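Local structure of dihydrofolate reductase, putative (Aspergillus flavus, 6DRS) at residues Ala59-Arg64 with Ser133-Ala138; Lys65-Val70 with Ser93-Glu98. The protein probably catalyses the NADPH-dependent reduction of dihydrofolate to tetrahydrofolate, and is held here with its dinucleotide cofactor and a small-molecule antifolate. One frame throughout, in Å; residues are numbered along the deposited sequence.

Interaction 1 of 2, residues Ala59-Arg64 with Ser133-Ala138; sequences AMIMGR and SGLEAA. With NAP (NADP nicotinamide-adenine-dinucleotide phosphate), chain H; SO4 (sulfate ion), chain B; SO4 (sulfate ion), chain C.
In the central sheet of the dihydrofolate reductase fold, strand 57-63 lies between two parallel neighbours, 81-85 and 150-157, and the first turn of helix 135-146 packs on one face of it through Ile61, Leu135 and Ala138. All three are buried, and the contact is purely apolar. CG2 of Ile61 does most of the touching: it lies 3.6 Å from CD1 of Leu135 and 3.9 Å from CB of Ala138. Ile61 carries this methyl anti to its backbone N (chi1 of CG1 -59°), while its longer branch runs on to set CD1 4.0 Å from Ala138 CB. Two methyls of Ile61 thus touch the single methyl of Ala138, and the side chains of Ile61 and Leu135 cross at about a right angle. Val85, Val153 and Leu139 extend the same apolar layer around Ile61.

Both ends of the pair lead to anions. Gly134 is the N-cap of its helix, and the backbone N-H groups of Leu135 and Glu136 hold one sulfate, probably from the crystallisation liquor; the helix end would favour such a charge. Gly63 occupies the N-cap position of helix 64-69, and its CA lies 3.6 Å from O5B of NADP, so the backbone itself packs against the cofactor. Arg64 then recognises the 2'-phosphate, the group that distinguishes NADP from NAD. A second sulfate, probably also from the liquor, lies by its NH1, at a separation too short to be trusted. The arginine chain bends at chi2 and chi3 and presents the guanidinium edge-on, with the phosphorus in its plane. NE reaches O2X at 2.6 Å and NH2 reaches O1X at 2.6 Å, two fairly straight bonds that fix the rotation of the group.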
loop_
_atom_site.group_PDB
_atom_site.type_symbol
_atom_site.label_atom_id
_atom_site.label_comp_id
_atom_site.label_asym_id
_atom_site.label_seq_id
_atom_site.Cartn_x
_atom_site.Cartn_y
_atom_site.Cartn_z
ATOM N N ALA A 59 -1.527 6.735 -7.758
ATOM C CA ALA A 59 -2.814 6.328 -7.185
ATOM C C ALA A 59 -2.603 5.096 -6.279
ATOM O O ALA A 59 -1.797 4.180 -6.609
ATOM C CB ALA A 59 -3.800 5.998 -8.284
ATOM N N MET A 60 -3.325 5.064 -5.153
ATOM C CA MET A 60 -3.438 3.841 -4.315
ATOM C C MET A 60 -4.873 3.303 -4.403
ATOM O O MET A 60 -5.825 4.011 -4.108
ATOM C CB MET A 60 -3.089 4.155 -2.861
ATOM C CG MET A 60 -1.657 4.572 -2.724
ATOM S SD MET A 60 -1.344 4.980 -1.030
ATOM C CE MET A 60 -2.554 6.281 -0.752
ATOM N N ILE A 61 -5.044 2.077 -4.868
ATOM C CA ILE A 61 -6.390 1.516 -4.857
ATOM C C ILE A 61 -6.569 0.662 -3.595
ATOM O O ILE A 61 -5.717 -0.195 -3.304
ATOM C CB ILE A 61 -6.660 0.770 -6.167
ATOM C CG1 ILE A 61 -6.500 1.759 -7.322
ATOM C CG2 ILE A 61 -8.059 0.157 -6.156
ATOM C CD1 ILE A 61 -6.547 1.110 -8.683
ATOM N N MET A 62 -7.642 0.931 -2.838
ATOM C CA MET A 62 -7.859 0.279 -1.541
ATOM C C MET A 62 -9.331 -0.136 -1.366
ATOM O O MET A 62 -10.249 0.477 -1.915
ATOM C CB MET A 62 -7.436 1.199 -0.391
ATOM C CG MET A 62 -8.348 2.391 -0.204
ATOM S SD MET A 62 -7.495 3.682 0.719
ATOM C CE MET A 62 -6.630 4.479 -0.643
ATOM N N GLY A 63 -9.568 -1.196 -0.584
ATOM C CA GLY A 63 -10.936 -1.531 -0.173
ATOM C C GLY A 63 -11.443 -0.535 0.865
ATOM O O GLY A 63 -10.651 0.141 1.540
ATOM N N ARG A 64 -12.768 -0.438 1.006
ATOM C CA ARG A 64 -13.346 0.557 1.905
ATOM C C ARG A 64 -12.870 0.336 3.352
ATOM O O ARG A 64 -12.683 1.310 4.100
ATOM C CB ARG A 64 -14.863 0.664 1.694
ATOM C CG ARG A 64 -15.520 1.790 2.487
ATOM C CD ARG A 64 -15.800 1.422 3.940
ATOM N NE ARG A 64 -16.548 0.173 3.921
ATOM C CZ ARG A 64 -16.816 -0.573 4.979
ATOM N NH1 ARG A 64 -16.369 -0.228 6.175
ATOM N NH2 ARG A 64 -17.522 -1.675 4.818
ATOM N N SER A 133 -16.741 1.423 -7.964
ATOM C CA SER A 133 -17.662 0.317 -7.694
ATOM C C SER A 133 -16.927 -1.033 -7.774
ATOM O O SER A 133 -17.523 -2.104 -7.572
ATOM C CB SER A 133 -18.795 0.361 -8.675
ATOM O OG SER A 133 -18.305 0.094 -9.982
ATOM N N GLY A 134 -15.637 -0.984 -8.078
ATOM C CA GLY A 134 -14.858 -2.186 -8.260
ATOM C C GLY A 134 -13.406 -1.855 -8.560
ATOM O O GLY A 134 -13.045 -0.682 -8.746
ATOM N N LEU A 135 -12.574 -2.888 -8.594
ATOM C CA LEU A 135 -11.149 -2.713 -8.864
ATOM C C LEU A 135 -10.937 -2.355 -10.339
ATOM O O LEU A 135 -10.117 -1.473 -10.653
ATOM C CB LEU A 135 -10.390 -3.997 -8.526
ATOM C CG LEU A 135 -8.907 -3.956 -8.882
ATOM C CD1 LEU A 135 -8.171 -2.973 -7.991
ATOM C CD2 LEU A 135 -8.292 -5.330 -8.743
ATOM N N GLU A 136 -11.629 -3.051 -11.235
ATOM C CA GLU A 136 -11.508 -2.749 -12.654
ATOM C C GLU A 136 -12.033 -1.326 -12.886
ATOM O O GLU A 136 -11.392 -0.525 -13.557
ATOM C CB GLU A 136 -12.256 -3.774 -13.509
ATOM C CG GLU A 136 -11.385 -4.928 -13.978
ATOM C CD GLU A 136 -12.140 -6.094 -14.607
ATOM O OE1 GLU A 136 -13.056 -5.843 -15.420
ATOM O OE2 GLU A 136 -11.826 -7.255 -14.278
ATOM N N ALA A 137 -13.184 -1.029 -12.290
ATOM C CA ALA A 137 -13.776 0.298 -12.330
ATOM C C ALA A 137 -12.783 1.341 -11.809
ATOM O O ALA A 137 -12.673 2.411 -12.402
ATOM C CB ALA A 137 -15.055 0.326 -11.523
ATOM N N ALA A 138 -12.102 1.044 -10.697
ATOM C CA ALA A 138 -11.111 1.957 -10.110
ATOM C C ALA A 138 -9.983 2.240 -11.113
ATOM O O ALA A 138 -9.592 3.405 -11.328
ATOM C CB ALA A 138 -10.571 1.381 -8.818
HETATM P PA NAP H . -10.636 -4.606 2.335
HETATM O O1A NAP H . -9.722 -3.478 2.723
HETATM O O2A NAP H . -10.447 -5.603 1.250
HETATM O O5B NAP H . -12.124 -3.979 2.159
HETATM C C5B NAP H . -13.326 -4.769 2.061
HETATM C C4B NAP H . -14.384 -3.814 1.549
HETATM O O4B NAP H . -14.034 -3.392 0.230
HETATM C C3B NAP H . -15.764 -4.436 1.393
HETATM O O3B NAP H . -16.487 -4.384 2.633
HETATM C C2B NAP H . -16.382 -3.549 0.327
HETATM O O2B NAP H . -16.686 -2.270 0.877
HETATM C C1B NAP H . -15.207 -3.248 -0.586
HETATM N N9A NAP H . -15.118 -4.224 -1.657
HETATM C C8A NAP H . -14.373 -5.334 -1.526
HETATM N N7A NAP H . -14.453 -6.070 -2.654
HETATM C C5A NAP H . -15.253 -5.422 -3.528
HETATM C C6A NAP H . -15.740 -5.678 -4.903
HETATM N N6A NAP H . -15.321 -6.795 -5.514
HETATM N N1A NAP H . -16.563 -4.797 -5.510
HETATM C C2A NAP H . -16.932 -3.686 -4.846
HETATM N N3A NAP H . -16.522 -3.392 -3.582
HETATM C C4A NAP H . -15.700 -4.201 -2.865
HETATM O O3 NAP H . -10.971 -5.354 3.757
HETATM P PN NAP H . -10.266 -6.662 4.427
HETATM O O1N NAP H . -9.934 -7.685 3.423
HETATM O O2N NAP H . -11.210 -6.963 5.570
HETATM O O5D NAP H . -8.924 -6.042 5.035
HETATM C C5D NAP H . -8.970 -5.004 5.983
HETATM C C4D NAP H . -7.940 -5.443 7.000
HETATM O O4D NAP H . -6.711 -5.679 6.311
HETATM C C3D NAP H . -7.651 -4.452 8.102
HETATM O O3D NAP H . -7.375 -5.225 9.300
HETATM C C2D NAP H . -6.405 -3.768 7.606
HETATM O O2D NAP H . -5.664 -3.254 8.683
HETATM C C1D NAP H . -5.674 -4.889 6.900
HETATM N N1N NAP H . -4.722 -4.393 5.884
HETATM C C2N NAP H . -3.412 -4.690 6.048
HETATM C C3N NAP H . -2.432 -4.238 5.140
HETATM C C7N NAP H . -0.965 -4.605 5.349
HETATM O O7N NAP H . -0.111 -4.311 4.506
HETATM N N7N NAP H . -0.632 -5.256 6.479
HETATM C C4N NAP H . -2.846 -3.424 4.066
HETATM C C5N NAP H . -4.205 -3.133 3.935
HETATM C C6N NAP H . -5.133 -3.612 4.862
HETATM P P2B NAP H . -18.170 -1.913 1.390
HETATM O O1X NAP H . -18.410 -2.786 2.614
HETATM O O2X NAP H . -18.014 -0.481 1.860
HETATM O O3X NAP H . -18.939 -2.299 0.164
HETATM S S SO4 B . -14.146 -5.738 -9.893
HETATM O O1 SO4 B . -14.311 -7.173 -10.190
HETATM O O2 SO4 B . -13.172 -5.166 -10.862
HETATM O O3 SO4 B . -15.478 -5.096 -9.996
HETATM O O4 SO4 B . -13.673 -5.505 -8.504
HETATM S S SO4 C . -17.878 -2.759 8.321
HETATM O O1 SO4 C . -17.363 -3.545 9.464
HETATM O O2 SO4 C . -16.680 -2.156 7.692
HETATM O O3 SO4 C . -18.622 -3.648 7.379
HETATM O O4 SO4 C . -18.794 -1.693 8.817
#

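Interaction 2 of 2, residues Lys65-Val70 with Ser93-Glu98. With NAP (NADP nicotinamide-adenine-dinucleotide phosphate), chain H.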
loop_
_atom_site.group_PDB
_atom_site.type_symbol
_atom_site.label_atom_id
_atom_site.label_comp_id
_atom_site.label_asym_id
_atom_site.label_seq_id
_atom_site.Cartn_x
_atom_site.Cartn_y
_atom_site.Cartn_z
ATOM N N LYS A 65 -12.645 -0.918 3.758
ATOM C CA LYS A 65 -12.255 -1.176 5.147
ATOM C C LYS A 65 -10.828 -0.675 5.396
ATOM O O LYS A 65 -10.527 -0.124 6.474
ATOM C CB LYS A 65 -12.419 -2.659 5.493
ATOM C CG LYS A 65 -13.838 -3.058 5.872
ATOM C CD LYS A 65 -14.058 -4.547 5.763
ATOM C CE LYS A 65 -15.316 -5.049 6.434
ATOM N NZ LYS A 65 -15.792 -6.273 5.743
ATOM N N THR A 66 -9.962 -0.827 4.400
ATOM C CA THR A 66 -8.598 -0.311 4.512
ATOM C C THR A 66 -8.638 1.217 4.547
ATOM O O THR A 66 -7.955 1.843 5.362
ATOM C CB THR A 66 -7.701 -0.833 3.383
ATOM O OG1 THR A 66 -7.628 -2.255 3.502
ATOM C CG2 THR A 66 -6.309 -0.245 3.448
ATOM N N TYR A 67 -9.474 1.820 3.698
ATOM C CA TYR A 67 -9.665 3.276 3.847
ATOM C C TYR A 67 -10.008 3.618 5.302
ATOM O O TYR A 67 -9.389 4.489 5.899
ATOM C CB TYR A 67 -10.706 3.822 2.873
ATOM C CG TYR A 67 -10.892 5.314 2.994
ATOM C CD1 TYR A 67 -9.993 6.203 2.410
ATOM C CD2 TYR A 67 -11.973 5.849 3.685
ATOM C CE1 TYR A 67 -10.168 7.577 2.503
ATOM C CE2 TYR A 67 -12.145 7.222 3.811
ATOM C CZ TYR A 67 -11.252 8.089 3.199
ATOM O OH TYR A 67 -11.433 9.441 3.291
ATOM N N ASP A 68 -10.979 2.900 5.874
ATOM C CA ASP A 68 -11.470 3.190 7.240
ATOM C C ASP A 68 -10.373 2.931 8.277
ATOM O O ASP A 68 -10.340 3.597 9.299
ATOM C CB ASP A 68 -12.754 2.418 7.545
ATOM C CG ASP A 68 -13.972 2.991 6.846
ATOM O OD1 ASP A 68 -13.865 4.120 6.330
ATOM O OD2 ASP A 68 -15.023 2.300 6.814
ATOM N N SER A 69 -9.466 1.999 7.995
ATOM C CA SER A 69 -8.393 1.639 8.922
ATOM C C SER A 69 -7.422 2.796 9.148
ATOM O O SER A 69 -6.755 2.816 10.192
ATOM C CB SER A 69 -7.646 0.424 8.476
ATOM O OG SER A 69 -6.790 0.713 7.389
ATOM N N VAL A 70 -7.321 3.727 8.193
ATOM C CA VAL A 70 -6.479 4.911 8.403
ATOM C C VAL A 70 -7.238 5.869 9.318
ATOM O O VAL A 70 -8.404 6.124 9.071
ATOM C CB VAL A 70 -6.159 5.627 7.076
ATOM C CG1 VAL A 70 -5.035 6.630 7.261
ATOM C CG2 VAL A 70 -5.831 4.651 5.961
ATOM N N SER A 93 -19.045 7.849 -1.251
ATOM C CA SER A 93 -18.774 9.135 -1.961
ATOM C C SER A 93 -19.012 10.340 -1.047
ATOM O O SER A 93 -18.095 11.142 -0.859
ATOM C CB SER A 93 -19.616 9.260 -3.188
ATOM O OG SER A 93 -19.163 8.352 -4.171
ATOM N N LYS A 94 -20.224 10.474 -0.480
ATOM C CA LYS A 94 -20.528 11.675 0.318
ATOM C C LYS A 94 -19.532 11.813 1.467
ATOM O O LYS A 94 -19.052 12.926 1.768
ATOM C CB LYS A 94 -21.933 11.646 0.923
ATOM C CG LYS A 94 -23.100 11.600 -0.056
ATOM C CD LYS A 94 -24.226 12.576 0.340
ATOM C CE LYS A 94 -25.633 12.007 0.300
ATOM N NZ LYS A 94 -25.808 11.015 -0.790
ATOM N N ARG A 95 -19.223 10.696 2.122
ATOM C CA ARG A 95 -18.362 10.767 3.309
ATOM C C ARG A 95 -16.909 11.056 2.878
ATOM O O ARG A 95 -16.191 11.793 3.559
ATOM C CB ARG A 95 -18.507 9.485 4.142
ATOM C CG ARG A 95 -17.575 9.396 5.344
ATOM C CD ARG A 95 -17.804 8.136 6.163
ATOM N NE ARG A 95 -17.469 6.896 5.476
ATOM C CZ ARG A 95 -16.291 6.297 5.567
ATOM N NH1 ARG A 95 -15.316 6.865 6.260
ATOM N NH2 ARG A 95 -16.111 5.117 4.999
ATOM N N VAL A 96 -16.465 10.449 1.776
ATOM C CA VAL A 96 -15.070 10.655 1.297
ATOM C C VAL A 96 -14.917 12.131 0.872
ATOM O O VAL A 96 -13.968 12.817 1.313
ATOM C CB VAL A 96 -14.708 9.655 0.179
ATOM C CG1 VAL A 96 -13.490 10.097 -0.625
ATOM C CG2 VAL A 96 -14.518 8.237 0.723
ATOM N N ALA A 97 -15.918 12.634 0.120
ATOM C CA ALA A 97 -15.944 14.043 -0.327
ATOM C C ALA A 97 -15.776 14.949 0.885
ATOM O O ALA A 97 -15.028 15.920 0.853
ATOM C CB ALA A 97 -17.212 14.346 -1.076
ATOM N N GLU A 98 -16.413 14.567 1.981
ATOM C CA GLU A 98 -16.364 15.386 3.171
ATOM C C GLU A 98 -14.956 15.345 3.767
ATOM O O GLU A 98 -14.418 16.384 4.168
ATOM C CB GLU A 98 -17.402 14.875 4.164
ATOM C CG GLU A 98 -17.892 15.918 5.147
ATOM C CD GLU A 98 -18.862 15.317 6.158
ATOM O OE1 GLU A 98 -19.892 14.728 5.722
ATOM O OE2 GLU A 98 -18.575 15.408 7.373
HETATM P PA NAP H . -10.636 -4.606 2.335
HETATM O O1A NAP H . -9.722 -3.478 2.723
HETATM O O2A NAP H . -10.447 -5.603 1.250
HETATM O O5B NAP H . -12.124 -3.979 2.159
HETATM C C5B NAP H . -13.326 -4.769 2.061
HETATM C C4B NAP H . -14.384 -3.814 1.549
HETATM O O4B NAP H . -14.034 -3.392 0.230
HETATM C C3B NAP H . -15.764 -4.436 1.393
HETATM O O3B NAP H . -16.487 -4.384 2.633
HETATM C C2B NAP H . -16.382 -3.549 0.327
HETATM O O2B NAP H . -16.686 -2.270 0.877
HETATM C C1B NAP H . -15.207 -3.248 -0.586
HETATM N N9A NAP H . -15.118 -4.224 -1.657
HETATM C C8A NAP H . -14.373 -5.334 -1.526
HETATM N N7A NAP H . -14.453 -6.070 -2.654
HETATM C C5A NAP H . -15.253 -5.422 -3.528
HETATM C C6A NAP H . -15.740 -5.678 -4.903
HETATM N N6A NAP H . -15.321 -6.795 -5.514
HETATM N N1A NAP H . -16.563 -4.797 -5.510
HETATM C C2A NAP H . -16.932 -3.686 -4.846
HETATM N N3A NAP H . -16.522 -3.392 -3.582
HETATM C C4A NAP H . -15.700 -4.201 -2.865
HETATM O O3 NAP H . -10.971 -5.354 3.757
HETATM P PN NAP H . -10.266 -6.662 4.427
HETATM O O1N NAP H . -9.934 -7.685 3.423
HETATM O O2N NAP H . -11.210 -6.963 5.570
HETATM O O5D NAP H . -8.924 -6.042 5.035
HETATM C C5D NAP H . -8.970 -5.004 5.983
HETATM C C4D NAP H . -7.940 -5.443 7.000
HETATM O O4D NAP H . -6.711 -5.679 6.311
HETATM C C3D NAP H . -7.651 -4.452 8.102
HETATM O O3D NAP H . -7.375 -5.225 9.300
HETATM C C2D NAP H . -6.405 -3.768 7.606
HETATM O O2D NAP H . -5.664 -3.254 8.683
HETATM C C1D NAP H . -5.674 -4.889 6.900
HETATM N N1N NAP H . -4.722 -4.393 5.884
HETATM C C2N NAP H . -3.412 -4.690 6.048
HETATM C C3N NAP H . -2.432 -4.238 5.140
HETATM C C7N NAP H . -0.965 -4.605 5.349
HETATM O O7N NAP H . -0.111 -4.311 4.506
HETATM N N7N NAP H . -0.632 -5.256 6.479
HETATM C C4N NAP H . -2.846 -3.424 4.066
HETATM C C5N NAP H . -4.205 -3.133 3.935
HETATM C C6N NAP H . -5.133 -3.612 4.862
HETATM P P2B NAP H . -18.170 -1.913 1.390
HETATM O O1X NAP H . -18.410 -2.786 2.614
HETATM O O2X NAP H . -18.014 -0.481 1.860
HETATM O O3X NAP H . -18.939 -2.299 0.164
#
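Helix segments 65-69 and 93-98 run roughly the same way, 30° apart, with axes 13.0 Å from each other at closest approach, so long side chains must bridge them. Tyr67 points its ring across, CG anti to the backbone N (chi1 -179°), and CE2 comes 4.0 Å from CG2 of Val96. NH1 of Arg95 stands at the edge of the ring, the guanidinium steeply turned from it; the phenol OH is hydrogen-bonded to Glu99. Beside the ring, Asp68 and Arg95 form a salt bridge. Arg95 NH2 donates to the syn lone pair of Asp68 OD1 at 2.8 Å, OD1 sitting 18° out of the guanidinium plane, and NH1 adds a weak bond to the same oxygen. Glu99 also pairs with Arg95 NH1, and Arg64 with Asp68 OD2, which gives a charge network where Asp68 and Arg95 are partly exposed. In the dihydrofolate reductase fold this joins the short helix whose start binds the cofactor pyrophosphate to helix 89-116; Ile84 of strand 81-85 touches both Tyr67 and Val96. On the cofactor side of the short helix, Thr66 OG1 bonds NADP O1A at 2.5 Å, and its backbone N gives the same oxygen a weak bond.

Overall arrangement
Interaction 2 is nested within the loop closed by interaction 1, and their centres are 12 Å apart. Strand 57-63 passes directly into helix 64-69, so the two contacts share a continuous piece of chain that touches NADP at successive groups: the 2'-phosphate at Arg64, the first residue of the helix, and the pyrophosphate at Thr66, two residues on. They also meet physically, with Met62 SD 3.8 Å from Tyr67 CA and Arg64 CD 3.9 Å from Arg95 NH2. The salt bridge from Arg64 to Asp68 ties the phosphate-binding arginine of interaction 1 to the charge network of interaction 2. The inhibitor touches Thr66, whereas the side chain of Ile61 lies about 11 Å from it.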